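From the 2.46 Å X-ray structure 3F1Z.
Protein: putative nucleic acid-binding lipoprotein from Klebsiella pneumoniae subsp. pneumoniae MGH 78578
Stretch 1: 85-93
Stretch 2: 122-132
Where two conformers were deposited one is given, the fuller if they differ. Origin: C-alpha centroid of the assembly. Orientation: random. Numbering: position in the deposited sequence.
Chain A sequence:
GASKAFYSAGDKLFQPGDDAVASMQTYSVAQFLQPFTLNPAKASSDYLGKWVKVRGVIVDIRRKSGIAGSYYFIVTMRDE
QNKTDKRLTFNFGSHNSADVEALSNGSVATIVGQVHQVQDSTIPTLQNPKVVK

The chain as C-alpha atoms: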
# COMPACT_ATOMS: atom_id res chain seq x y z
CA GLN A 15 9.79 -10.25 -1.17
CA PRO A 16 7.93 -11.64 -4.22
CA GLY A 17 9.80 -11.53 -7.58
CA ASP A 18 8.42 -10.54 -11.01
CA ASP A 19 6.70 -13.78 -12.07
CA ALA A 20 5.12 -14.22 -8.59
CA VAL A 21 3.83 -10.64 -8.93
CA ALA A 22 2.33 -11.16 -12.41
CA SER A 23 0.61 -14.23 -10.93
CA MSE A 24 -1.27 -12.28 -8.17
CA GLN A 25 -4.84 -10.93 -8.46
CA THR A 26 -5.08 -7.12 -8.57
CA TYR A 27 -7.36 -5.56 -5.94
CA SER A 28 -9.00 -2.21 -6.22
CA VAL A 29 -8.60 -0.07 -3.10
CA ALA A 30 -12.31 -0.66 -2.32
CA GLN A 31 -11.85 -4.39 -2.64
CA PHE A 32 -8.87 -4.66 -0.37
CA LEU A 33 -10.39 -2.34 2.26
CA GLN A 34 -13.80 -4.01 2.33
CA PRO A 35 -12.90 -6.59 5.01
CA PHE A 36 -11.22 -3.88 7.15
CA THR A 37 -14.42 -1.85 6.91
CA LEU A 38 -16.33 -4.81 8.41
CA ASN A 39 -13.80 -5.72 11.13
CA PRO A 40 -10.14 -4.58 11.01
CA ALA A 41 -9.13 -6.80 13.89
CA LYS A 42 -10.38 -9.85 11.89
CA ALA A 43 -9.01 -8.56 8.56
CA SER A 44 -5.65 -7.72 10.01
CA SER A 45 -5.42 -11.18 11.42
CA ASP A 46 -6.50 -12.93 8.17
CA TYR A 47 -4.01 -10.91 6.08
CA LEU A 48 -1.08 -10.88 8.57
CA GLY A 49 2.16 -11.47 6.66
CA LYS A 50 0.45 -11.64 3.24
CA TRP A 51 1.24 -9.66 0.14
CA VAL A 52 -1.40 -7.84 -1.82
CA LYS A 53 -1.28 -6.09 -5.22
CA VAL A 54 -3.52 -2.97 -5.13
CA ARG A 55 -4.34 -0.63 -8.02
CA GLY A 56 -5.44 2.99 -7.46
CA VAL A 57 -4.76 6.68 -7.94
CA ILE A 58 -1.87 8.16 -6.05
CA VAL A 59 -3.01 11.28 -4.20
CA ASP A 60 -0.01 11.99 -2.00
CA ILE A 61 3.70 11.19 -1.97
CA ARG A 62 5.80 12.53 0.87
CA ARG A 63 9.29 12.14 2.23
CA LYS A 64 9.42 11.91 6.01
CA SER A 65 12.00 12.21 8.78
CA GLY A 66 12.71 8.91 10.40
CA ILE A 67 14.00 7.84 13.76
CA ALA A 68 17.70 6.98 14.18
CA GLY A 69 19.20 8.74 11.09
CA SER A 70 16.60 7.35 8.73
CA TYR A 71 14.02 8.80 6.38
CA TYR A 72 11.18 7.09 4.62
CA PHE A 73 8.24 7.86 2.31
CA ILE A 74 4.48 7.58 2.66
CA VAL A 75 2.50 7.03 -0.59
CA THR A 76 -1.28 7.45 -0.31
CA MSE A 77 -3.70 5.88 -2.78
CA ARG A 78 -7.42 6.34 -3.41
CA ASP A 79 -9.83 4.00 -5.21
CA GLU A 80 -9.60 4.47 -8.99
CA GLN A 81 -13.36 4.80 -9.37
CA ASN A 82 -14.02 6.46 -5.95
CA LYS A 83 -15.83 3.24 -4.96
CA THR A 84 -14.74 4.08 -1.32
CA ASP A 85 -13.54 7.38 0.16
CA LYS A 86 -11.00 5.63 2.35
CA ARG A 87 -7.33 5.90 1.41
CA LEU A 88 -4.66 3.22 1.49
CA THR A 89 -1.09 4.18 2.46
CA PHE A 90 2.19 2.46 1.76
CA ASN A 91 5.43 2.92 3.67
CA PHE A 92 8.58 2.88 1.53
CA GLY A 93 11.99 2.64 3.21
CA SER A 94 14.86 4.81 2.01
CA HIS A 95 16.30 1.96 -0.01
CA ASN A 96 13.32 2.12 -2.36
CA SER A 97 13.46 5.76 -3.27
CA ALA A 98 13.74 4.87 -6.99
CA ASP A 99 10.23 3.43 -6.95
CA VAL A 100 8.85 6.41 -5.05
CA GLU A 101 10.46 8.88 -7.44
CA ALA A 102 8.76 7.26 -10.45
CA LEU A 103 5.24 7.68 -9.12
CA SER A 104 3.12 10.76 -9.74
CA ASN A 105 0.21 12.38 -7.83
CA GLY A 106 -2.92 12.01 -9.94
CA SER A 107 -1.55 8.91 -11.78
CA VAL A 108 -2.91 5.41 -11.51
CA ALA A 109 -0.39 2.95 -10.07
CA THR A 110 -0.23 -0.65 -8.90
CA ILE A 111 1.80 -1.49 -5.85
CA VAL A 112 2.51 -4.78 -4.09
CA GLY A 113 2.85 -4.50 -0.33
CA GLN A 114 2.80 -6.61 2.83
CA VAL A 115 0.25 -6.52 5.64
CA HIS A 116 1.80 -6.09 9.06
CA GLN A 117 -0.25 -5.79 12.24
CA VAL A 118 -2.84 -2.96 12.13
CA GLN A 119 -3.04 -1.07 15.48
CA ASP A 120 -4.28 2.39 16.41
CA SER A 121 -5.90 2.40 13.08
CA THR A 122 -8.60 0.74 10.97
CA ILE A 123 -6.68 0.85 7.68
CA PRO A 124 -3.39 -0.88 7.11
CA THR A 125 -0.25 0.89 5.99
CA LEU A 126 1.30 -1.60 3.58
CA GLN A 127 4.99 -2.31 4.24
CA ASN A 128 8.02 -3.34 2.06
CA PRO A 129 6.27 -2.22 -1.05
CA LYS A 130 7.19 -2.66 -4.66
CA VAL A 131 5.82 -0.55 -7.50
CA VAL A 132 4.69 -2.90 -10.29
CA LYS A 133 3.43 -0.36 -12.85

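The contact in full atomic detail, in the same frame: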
# COMPACT_ATOMS: atom_id res chain seq x y z
N ASP A 85 -14.25 6.12 -0.09
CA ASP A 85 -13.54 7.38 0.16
C ASP A 85 -12.31 7.17 1.05
O ASP A 85 -11.54 8.09 1.29
CB ASP A 85 -14.48 8.48 0.71
CG ASP A 85 -15.46 7.99 1.82
OD1 ASP A 85 -15.11 7.09 2.63
OD2 ASP A 85 -16.60 8.57 1.88
N LYS A 86 -12.11 5.94 1.51
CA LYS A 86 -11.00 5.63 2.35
C LYS A 86 -9.72 5.51 1.52
O LYS A 86 -9.74 5.00 0.41
CB LYS A 86 -11.25 4.34 3.12
CG LYS A 86 -12.36 4.46 4.16
CD LYS A 86 -12.55 3.16 4.97
CE LYS A 86 -13.75 3.31 5.94
NZ LYS A 86 -14.12 2.03 6.62
N ARG A 87 -8.60 5.96 2.09
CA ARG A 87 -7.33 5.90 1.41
C ARG A 87 -6.47 4.76 1.94
O ARG A 87 -6.57 4.36 3.11
CB ARG A 87 -6.57 7.19 1.61
CG ARG A 87 -7.29 8.49 1.31
CD ARG A 87 -8.17 8.45 0.06
NE ARG A 87 -8.32 9.78 -0.54
CZ ARG A 87 -9.36 10.21 -1.24
NH1 ARG A 87 -10.44 9.45 -1.38
NH2 ARG A 87 -9.34 11.43 -1.75
N LEU A 88 -5.58 4.26 1.08
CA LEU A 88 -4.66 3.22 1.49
C LEU A 88 -3.27 3.87 1.45
O LEU A 88 -2.97 4.62 0.50
CB LEU A 88 -4.76 2.08 0.51
CG LEU A 88 -3.80 0.90 0.69
CD1 LEU A 88 -4.05 0.19 2.00
CD2 LEU A 88 -3.96 -0.03 -0.52
N THR A 89 -2.43 3.62 2.46
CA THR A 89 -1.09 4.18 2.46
C THR A 89 -0.09 3.04 2.42
O THR A 89 -0.38 1.93 2.86
CB THR A 89 -0.80 4.97 3.73
OG1 THR A 89 -1.05 4.09 4.86
CG2 THR A 89 -1.68 6.24 3.83
N PHE A 90 1.09 3.36 1.88
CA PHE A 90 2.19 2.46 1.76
C PHE A 90 3.42 3.13 2.35
O PHE A 90 3.64 4.30 2.15
CB PHE A 90 2.50 2.22 0.29
CG PHE A 90 1.40 1.59 -0.48
CD1 PHE A 90 0.32 2.32 -0.90
CD2 PHE A 90 1.50 0.27 -0.87
CE1 PHE A 90 -0.68 1.75 -1.61
CE2 PHE A 90 0.52 -0.30 -1.61
CZ PHE A 90 -0.58 0.44 -1.96
N ASN A 91 4.26 2.36 3.00
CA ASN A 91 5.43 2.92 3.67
C ASN A 91 6.66 2.37 2.98
O ASN A 91 6.96 1.18 3.12
CB ASN A 91 5.42 2.51 5.13
CG ASN A 91 6.54 3.11 5.92
OD1 ASN A 91 7.60 3.33 5.42
ND2 ASN A 91 6.30 3.38 7.19
N PHE A 92 7.36 3.26 2.26
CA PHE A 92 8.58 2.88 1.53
C PHE A 92 9.82 3.31 2.26
O PHE A 92 10.00 4.50 2.52
CB PHE A 92 8.64 3.57 0.17
CG PHE A 92 7.68 3.03 -0.90
CD1 PHE A 92 6.39 3.50 -0.99
CD2 PHE A 92 8.12 2.18 -1.87
CE1 PHE A 92 5.53 3.08 -2.02
CE2 PHE A 92 7.27 1.75 -2.91
CZ PHE A 92 5.98 2.22 -2.97
N GLY A 93 10.69 2.35 2.58
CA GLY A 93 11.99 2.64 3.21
C GLY A 93 12.89 3.41 2.23
O GLY A 93 12.62 3.47 1.01
N THR A 122 -7.64 1.67 11.56
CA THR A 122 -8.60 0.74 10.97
C THR A 122 -8.17 0.37 9.55
O THR A 122 -8.67 -0.56 8.96
CB THR A 122 -10.01 1.31 10.93
OG1 THR A 122 -10.02 2.48 10.13
CG2 THR A 122 -10.48 1.66 12.33
N ILE A 123 -7.20 1.10 9.03
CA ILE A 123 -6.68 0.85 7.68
C ILE A 123 -5.20 0.50 7.79
O ILE A 123 -4.45 1.12 8.54
CB ILE A 123 -6.90 2.07 6.76
CG1 ILE A 123 -8.40 2.30 6.62
CG2 ILE A 123 -6.30 1.81 5.42
CD1 ILE A 123 -8.76 3.66 6.06
N PRO A 124 -4.80 -0.54 7.09
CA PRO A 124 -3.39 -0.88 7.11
C PRO A 124 -2.51 0.05 6.30
O PRO A 124 -2.97 0.63 5.33
CB PRO A 124 -3.35 -2.26 6.43
CG PRO A 124 -4.53 -2.35 5.67
CD PRO A 124 -5.58 -1.47 6.28
N THR A 125 -1.29 0.23 6.75
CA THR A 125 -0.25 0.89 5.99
C THR A 125 0.60 -0.28 5.49
O THR A 125 1.19 -1.02 6.29
CB THR A 125 0.59 1.86 6.84
OG1 THR A 125 -0.27 2.91 7.31
CG2 THR A 125 1.68 2.48 5.98
N LEU A 126 0.57 -0.50 4.19
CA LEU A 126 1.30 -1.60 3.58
C LEU A 126 2.81 -1.32 3.65
O LEU A 126 3.25 -0.18 3.44
CB LEU A 126 0.81 -1.86 2.15
CG LEU A 126 -0.62 -2.42 2.09
CD1 LEU A 126 -1.05 -2.70 0.65
CD2 LEU A 126 -0.71 -3.67 2.91
N GLN A 127 3.56 -2.36 4.00
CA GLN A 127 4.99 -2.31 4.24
C GLN A 127 5.77 -3.01 3.14
O GLN A 127 5.19 -3.80 2.40
CB GLN A 127 5.27 -3.04 5.58
CG GLN A 127 4.46 -2.48 6.74
CD GLN A 127 4.82 -1.04 7.05
OE1 GLN A 127 5.99 -0.67 7.01
NE2 GLN A 127 3.83 -0.21 7.37
N ASN A 128 7.08 -2.75 3.07
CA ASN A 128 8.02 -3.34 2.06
C ASN A 128 7.48 -3.33 0.64
O ASN A 128 7.54 -4.31 -0.05
CB ASN A 128 8.41 -4.75 2.46
CG ASN A 128 9.08 -4.78 3.80
OD1 ASN A 128 10.06 -4.05 4.05
ND2 ASN A 128 8.56 -5.64 4.71
N PRO A 129 6.95 -2.20 0.21
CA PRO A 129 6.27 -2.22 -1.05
C PRO A 129 7.13 -2.25 -2.25
O PRO A 129 8.30 -1.89 -2.18
CB PRO A 129 5.47 -0.91 -1.04
CG PRO A 129 5.75 -0.26 0.22
CD PRO A 129 6.90 -0.89 0.86
N LYS A 130 6.50 -2.58 -3.37
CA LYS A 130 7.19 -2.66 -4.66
C LYS A 130 6.24 -2.12 -5.74
O LYS A 130 5.11 -2.61 -5.88
CB LYS A 130 7.59 -4.10 -4.95
CG LYS A 130 8.44 -4.32 -6.18
CD LYS A 130 8.50 -5.86 -6.58
CE LYS A 130 9.46 -6.22 -7.74
NZ LYS A 130 9.47 -7.79 -7.92
N VAL A 131 6.66 -1.08 -6.45
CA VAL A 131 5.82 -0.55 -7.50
C VAL A 131 5.91 -1.47 -8.71
O VAL A 131 6.99 -1.75 -9.20
CB VAL A 131 6.20 0.89 -7.89
CG1 VAL A 131 5.39 1.32 -9.18
CG2 VAL A 131 5.95 1.85 -6.71
N VAL A 132 4.76 -1.96 -9.17
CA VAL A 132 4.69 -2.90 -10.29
C VAL A 132 4.61 -2.14 -11.58
O VAL A 132 5.44 -2.33 -12.47
CB VAL A 132 3.44 -3.79 -10.16
CG1 VAL A 132 3.33 -4.71 -11.38
CG2 VAL A 132 3.49 -4.57 -8.84
O HOH W 1 7.87 -0.72 4.85

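At Asn128, where the chain turns a corner, a water bridges the two stretches. Asn128 has positive phi and psi (45/47). Asn128 N lies 3.9 Å from Asn91 O, too far for a direct bond. Water 1 fills the gap. It donates to Asn91 O (2.7 Å from the water O) and to Gln127 OE1 (2.9 Å), and accepts from Asn128 N (2.8 Å).

Before the corner, Leu126 is held through both its backbone N and its backbone O. Leu126 N donates to Thr89 O at 2.9 Å, and Asn91 N donates to Leu126 O at 2.8 Å. These two bonds bracket Phe90, which pairs with Leu126 in parallel register.

The side chains of Thr89 and Thr125 share the same face of the sheet. Their hydroxyls, Thr89 OG1 and Thr125 OG1, hydrogen bond at 2.8 Å. On the other face, Phe90 CE2 packs against Leu126 CD1 at 3.7 Å, and Leu88 CD2 lies 4.1 Å from the same Leu126 CD1.

Past the corner, Pro129 covers the Phe92 ring. Pro129 CG sits 3.8 Å from the ring centroid, almost exactly on its normal, a CH-pi contact. Phe92 CZ also reaches Val131 CG2 at 3.8 Å. Apolar packing thus continues past the corner.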